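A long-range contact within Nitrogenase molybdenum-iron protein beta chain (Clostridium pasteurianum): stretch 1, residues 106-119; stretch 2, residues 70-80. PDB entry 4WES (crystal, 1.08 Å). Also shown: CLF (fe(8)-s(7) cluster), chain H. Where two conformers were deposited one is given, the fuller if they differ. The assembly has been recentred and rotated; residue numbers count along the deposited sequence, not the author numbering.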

# COMPACT_ATOMS: atom_id res chain seq x y z
N CYS B 106 -5.13 -20.29 32.28
CA CYS B 106 -6.03 -20.03 33.40
C CYS B 106 -6.44 -21.30 34.14
O CYS B 106 -6.71 -21.23 35.33
CB CYS B 106 -7.28 -19.32 32.91
SG CYS B 106 -8.10 -20.05 31.46
N LEU B 107 -6.49 -22.45 33.45
CA LEU B 107 -6.90 -23.69 34.11
C LEU B 107 -5.85 -24.12 35.12
O LEU B 107 -6.16 -24.35 36.30
CB LEU B 107 -7.07 -24.79 33.08
CG LEU B 107 -7.50 -26.14 33.61
CD1 LEU B 107 -8.71 -26.08 34.53
CD2 LEU B 107 -7.73 -27.13 32.49
N SER B 108 -4.60 -24.27 34.68
CA SER B 108 -3.58 -24.75 35.61
C SER B 108 -3.29 -23.72 36.71
O SER B 108 -2.95 -24.12 37.83
CB SER B 108 -2.34 -25.18 34.85
OG SER B 108 -1.95 -24.22 33.87
N GLU B 109 -3.42 -22.43 36.42
CA GLU B 109 -3.23 -21.41 37.42
C GLU B 109 -4.39 -21.42 38.45
O GLU B 109 -4.16 -21.29 39.66
CB GLU B 109 -3.05 -20.05 36.77
CG GLU B 109 -1.74 -19.94 35.97
CD GLU B 109 -0.50 -20.01 36.84
OE1 GLU B 109 -0.56 -19.56 37.99
OE2 GLU B 109 0.51 -20.56 36.38
N THR B 110 -5.62 -21.60 37.98
CA THR B 110 -6.77 -21.67 38.90
C THR B 110 -6.58 -22.89 39.84
O THR B 110 -6.88 -22.81 41.04
CB THR B 110 -8.11 -21.74 38.15
OG1 THR B 110 -8.30 -20.52 37.44
CG2 THR B 110 -9.25 -21.94 39.12
N LEU B 111 -6.08 -23.98 39.28
CA LEU B 111 -5.82 -25.20 40.05
C LEU B 111 -4.62 -25.14 40.96
O LEU B 111 -4.47 -26.01 41.83
CB LEU B 111 -5.65 -26.39 39.10
CG LEU B 111 -6.92 -26.85 38.38
CD1 LEU B 111 -6.59 -27.83 37.26
CD2 LEU B 111 -7.91 -27.48 39.33
N GLY B 112 -3.74 -24.15 40.76
CA GLY B 112 -2.54 -24.02 41.57
C GLY B 112 -1.51 -25.07 41.28
O GLY B 112 -0.74 -25.44 42.17
N ASP B 113 -1.43 -25.57 40.05
CA ASP B 113 -0.40 -26.56 39.73
C ASP B 113 0.99 -26.04 40.08
O ASP B 113 1.30 -24.86 39.89
CB ASP B 113 -0.41 -26.92 38.24
CG ASP B 113 -1.33 -28.07 37.90
OD1 ASP B 113 -2.28 -28.37 38.65
OD2 ASP B 113 -1.11 -28.70 36.84
N ASP B 114 1.83 -26.94 40.52
CA ASP B 114 3.14 -26.62 41.05
C ASP B 114 4.24 -27.10 40.06
O ASP B 114 4.80 -28.17 40.19
CB ASP B 114 3.28 -27.33 42.40
CG ASP B 114 4.59 -27.08 43.09
OD1 ASP B 114 5.47 -26.35 42.61
OD2 ASP B 114 4.72 -27.64 44.19
N LEU B 115 4.54 -26.25 39.08
CA LEU B 115 5.49 -26.60 38.02
C LEU B 115 6.89 -26.93 38.57
O LEU B 115 7.54 -27.87 38.14
CB LEU B 115 5.57 -25.48 36.98
CG LEU B 115 4.48 -25.52 35.89
CD1 LEU B 115 4.71 -26.71 34.97
CD2 LEU B 115 3.06 -25.52 36.43
N PRO B 116 7.39 -26.12 39.53
CA PRO B 116 8.71 -26.47 40.05
C PRO B 116 8.79 -27.89 40.62
O PRO B 116 9.75 -28.60 40.36
CB PRO B 116 8.91 -25.45 41.15
CG PRO B 116 8.13 -24.27 40.71
CD PRO B 116 6.90 -24.84 40.05
N THR B 117 7.75 -28.33 41.31
CA THR B 117 7.71 -29.67 41.81
C THR B 117 7.64 -30.70 40.69
O THR B 117 8.39 -31.71 40.71
CB THR B 117 6.56 -29.87 42.81
OG1 THR B 117 6.80 -29.06 43.97
CG2 THR B 117 6.40 -31.34 43.22
N TYR B 118 6.77 -30.50 39.69
CA TYR B 118 6.71 -31.46 38.62
C TYR B 118 8.07 -31.59 37.90
O TYR B 118 8.49 -32.69 37.52
CB TYR B 118 5.62 -31.09 37.61
CG TYR B 118 4.21 -30.95 38.16
CD1 TYR B 118 3.82 -31.57 39.34
CD2 TYR B 118 3.26 -30.22 37.46
CE1 TYR B 118 2.52 -31.44 39.83
CE2 TYR B 118 1.97 -30.08 37.94
CZ TYR B 118 1.60 -30.67 39.12
OH TYR B 118 0.29 -30.51 39.55
N ILE B 119 8.73 -30.45 37.69
CA ILE B 119 9.96 -30.47 36.93
C ILE B 119 11.07 -31.18 37.72
O ILE B 119 11.89 -31.95 37.19
CB ILE B 119 10.36 -29.02 36.52
CG1 ILE B 119 9.39 -28.53 35.45
CG2 ILE B 119 11.78 -29.00 35.97
CD1 ILE B 119 9.54 -27.07 35.10
FE1 CLF H . -10.02 -23.46 28.30
FE2 CLF H . -8.46 -22.79 26.47
FE3 CLF H . -10.89 -23.85 25.69
FE4 CLF H . -10.67 -21.40 26.83
S1 CLF H . -8.91 -21.35 28.44
S2A CLF H . -9.14 -24.96 26.74
S4A CLF H . -9.85 -22.03 24.79
S3A CLF H . -12.16 -23.04 27.48
FE5 CLF H . -9.20 -18.28 26.87
FE6 CLF H . -7.19 -18.58 29.85
FE7 CLF H . -6.52 -17.87 27.28
FE8 CLF H . -6.96 -20.53 27.40
S2B CLF H . -8.30 -17.10 28.51
S3B CLF H . -5.41 -19.40 28.62
S4B CLF H . -7.49 -19.15 25.61
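Stretch 2 (70-80) SFTEGASVFGG

Stretch 2 begins at S70 with positive phi (50/58), runs extended through F71 and T72, turns into a short helix that follows the N-cap residue T72, and leaves it through two glycines. F71 has phi/psi of -55/144, and T72 is at -116/-180. The cap is a weak one: G74 N donates to T72 OG1 at 3.3 Å with an N-H...acceptor angle of only 122°. At the other end G79 leaves helical geometry with positive phi (80/170), and G80 (-96/14) is itself the N-cap residue of a further helix. Stretch 1 has a comparable break. Its first helix ends in a Schellman motif at G112 (71/31), D113 is extended at -55/144, and D114 caps the second helix, D114 OD1 accepting from T117 N at 3.3 Å. The two helix breaks meet: the nearest CA pair across the stretches is D113 CA and G79 CA, 6.1 Å apart. By their CA positions, the short helix and the first helix of stretch 1 run in the same general sense. F71 and the end of the short helix lie along the L107, S108 and L111 side of the first helix, while the glycines lie beside Y118 of the second. The contact buries 357 Å², both sides summed.

The polar part centres on one carboxylate. G80 N donates to D113 OD2 at 2.9 Å (137°) and, weakly, to D113 OD1 at 3.3 Å (162°), so a single amide is shared between both oxygens, the shorter bond having the more bent angle. D113 OD2 is also hydrogen-bonded elsewhere in the structure.

The apolar part is built around F71 (chi1 -81°, m), whose CA-to-CB bond points toward stretch 1 and which has the largest area of any residue here covered by the other stretch, 73 Å². L107 CD2 approaches F71 CD2 to 3.4 Å, obliquely to the ring, and S108 CB lies 3.9 Å from F71 CZ, also obliquely. L111 CD1 is at the ring edge, 3.8 Å from F71 CE2. The same edge receives D113 OD2, 3.5 Å from F71 CZ, which brings the carboxylate against the polarised ring hydrogens rather than the pi cloud. L111 also packs on the backbone of the short helix, with L111 CD1 3.7 Å from A75 O and L111 CD2 3.2 Å from S76 O.

Side-chain atoms of stretch 1 also pack on the glycine backbone. D113 OD1 is 3.5 Å from G79 CA, and Y118 OH lies 3.7 Å from G80 N and 4.2 Å from G79 C, contacts without a hydrogen bond. Ideal CB positions test how much room the glycines have. At G79 a CB would sit tightly, 3.2 Å from Y118 OH and 3.3 Å from D113 OD1, although the backbone angles there call for glycine by themselves. At G80 the evidence is steric: a CB would clash with D113 OD2 at 2.7 Å and with F71 CZ at 2.2 Å.

Beyond this interface, at the start of stretch 1, C106 SG binds CLF FE6 at 2.4 Å; C106 SG is 9.9 Å from F71 CD2, its nearest approach to stretch 2.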

# COMPACT_ATOMS: atom_id res chain seq x y z
N SER B 70 -2.76 -31.32 27.50
CA SER B 70 -4.06 -31.91 27.22
C SER B 70 -4.83 -32.32 28.49
O SER B 70 -5.22 -33.48 28.69
CB SER B 70 -3.99 -33.08 26.23
OG SER B 70 -3.63 -32.63 24.93
N PHE B 71 -5.07 -31.35 29.38
CA PHE B 71 -5.86 -31.62 30.58
C PHE B 71 -7.22 -32.23 30.22
O PHE B 71 -7.89 -31.80 29.27
CB PHE B 71 -6.13 -30.35 31.39
CG PHE B 71 -5.00 -29.89 32.30
CD1 PHE B 71 -3.67 -29.96 31.96
CD2 PHE B 71 -5.31 -29.34 33.50
CE1 PHE B 71 -2.69 -29.49 32.78
CE2 PHE B 71 -4.33 -28.85 34.33
CZ PHE B 71 -3.02 -28.91 33.95
N THR B 72 -7.66 -33.14 31.08
CA THR B 72 -9.00 -33.69 31.09
C THR B 72 -9.67 -33.29 32.40
O THR B 72 -9.06 -32.66 33.25
CB THR B 72 -8.94 -35.23 31.04
OG1 THR B 72 -8.26 -35.66 32.23
CG2 THR B 72 -8.22 -35.73 29.78
N GLU B 73 -10.91 -33.73 32.58
CA GLU B 73 -11.59 -33.44 33.83
C GLU B 73 -10.87 -34.06 35.03
O GLU B 73 -10.85 -33.50 36.11
CB GLU B 73 -13.03 -33.92 33.74
CG GLU B 73 -13.89 -33.50 34.91
CD GLU B 73 -15.39 -33.56 34.61
OE1 GLU B 73 -15.82 -33.65 33.45
OE2 GLU B 73 -16.16 -33.49 35.57
N GLY B 74 -10.20 -35.17 34.83
CA GLY B 74 -9.37 -35.73 35.90
C GLY B 74 -8.31 -34.78 36.44
O GLY B 74 -8.03 -34.75 37.65
N ALA B 75 -7.68 -34.03 35.55
CA ALA B 75 -6.64 -33.10 35.95
C ALA B 75 -7.24 -32.01 36.77
O ALA B 75 -6.61 -31.46 37.69
CB ALA B 75 -5.97 -32.52 34.72
N SER B 76 -8.47 -31.69 36.41
CA SER B 76 -9.15 -30.58 37.04
C SER B 76 -9.38 -30.98 38.48
O SER B 76 -9.64 -30.16 39.33
CB SER B 76 -10.45 -30.25 36.35
OG SER B 76 -11.46 -31.17 36.70
N VAL B 77 -9.25 -32.28 38.74
CA VAL B 77 -9.33 -32.83 40.09
C VAL B 77 -7.96 -33.15 40.77
O VAL B 77 -7.73 -32.76 41.91
CB VAL B 77 -10.25 -34.08 40.08
CG1 VAL B 77 -10.06 -34.90 41.35
CG2 VAL B 77 -11.70 -33.65 39.90
N PHE B 78 -7.08 -33.86 40.07
CA PHE B 78 -5.78 -34.32 40.60
C PHE B 78 -4.62 -33.42 40.24
O PHE B 78 -3.47 -33.68 40.65
CB PHE B 78 -5.47 -35.74 40.09
CG PHE B 78 -6.43 -36.78 40.59
CD1 PHE B 78 -6.29 -37.29 41.88
CD2 PHE B 78 -7.48 -37.24 39.80
CE1 PHE B 78 -7.18 -38.24 42.36
CE2 PHE B 78 -8.36 -38.19 40.28
CZ PHE B 78 -8.21 -38.69 41.56
N GLY B 79 -4.89 -32.35 39.50
CA GLY B 79 -3.85 -31.50 39.00
C GLY B 79 -3.20 -32.09 37.76
O GLY B 79 -3.47 -33.23 37.40
N GLY B 80 -2.37 -31.30 37.10
CA GLY B 80 -1.78 -31.70 35.83
C GLY B 80 -0.40 -32.32 35.88
O GLY B 80 0.25 -32.42 34.84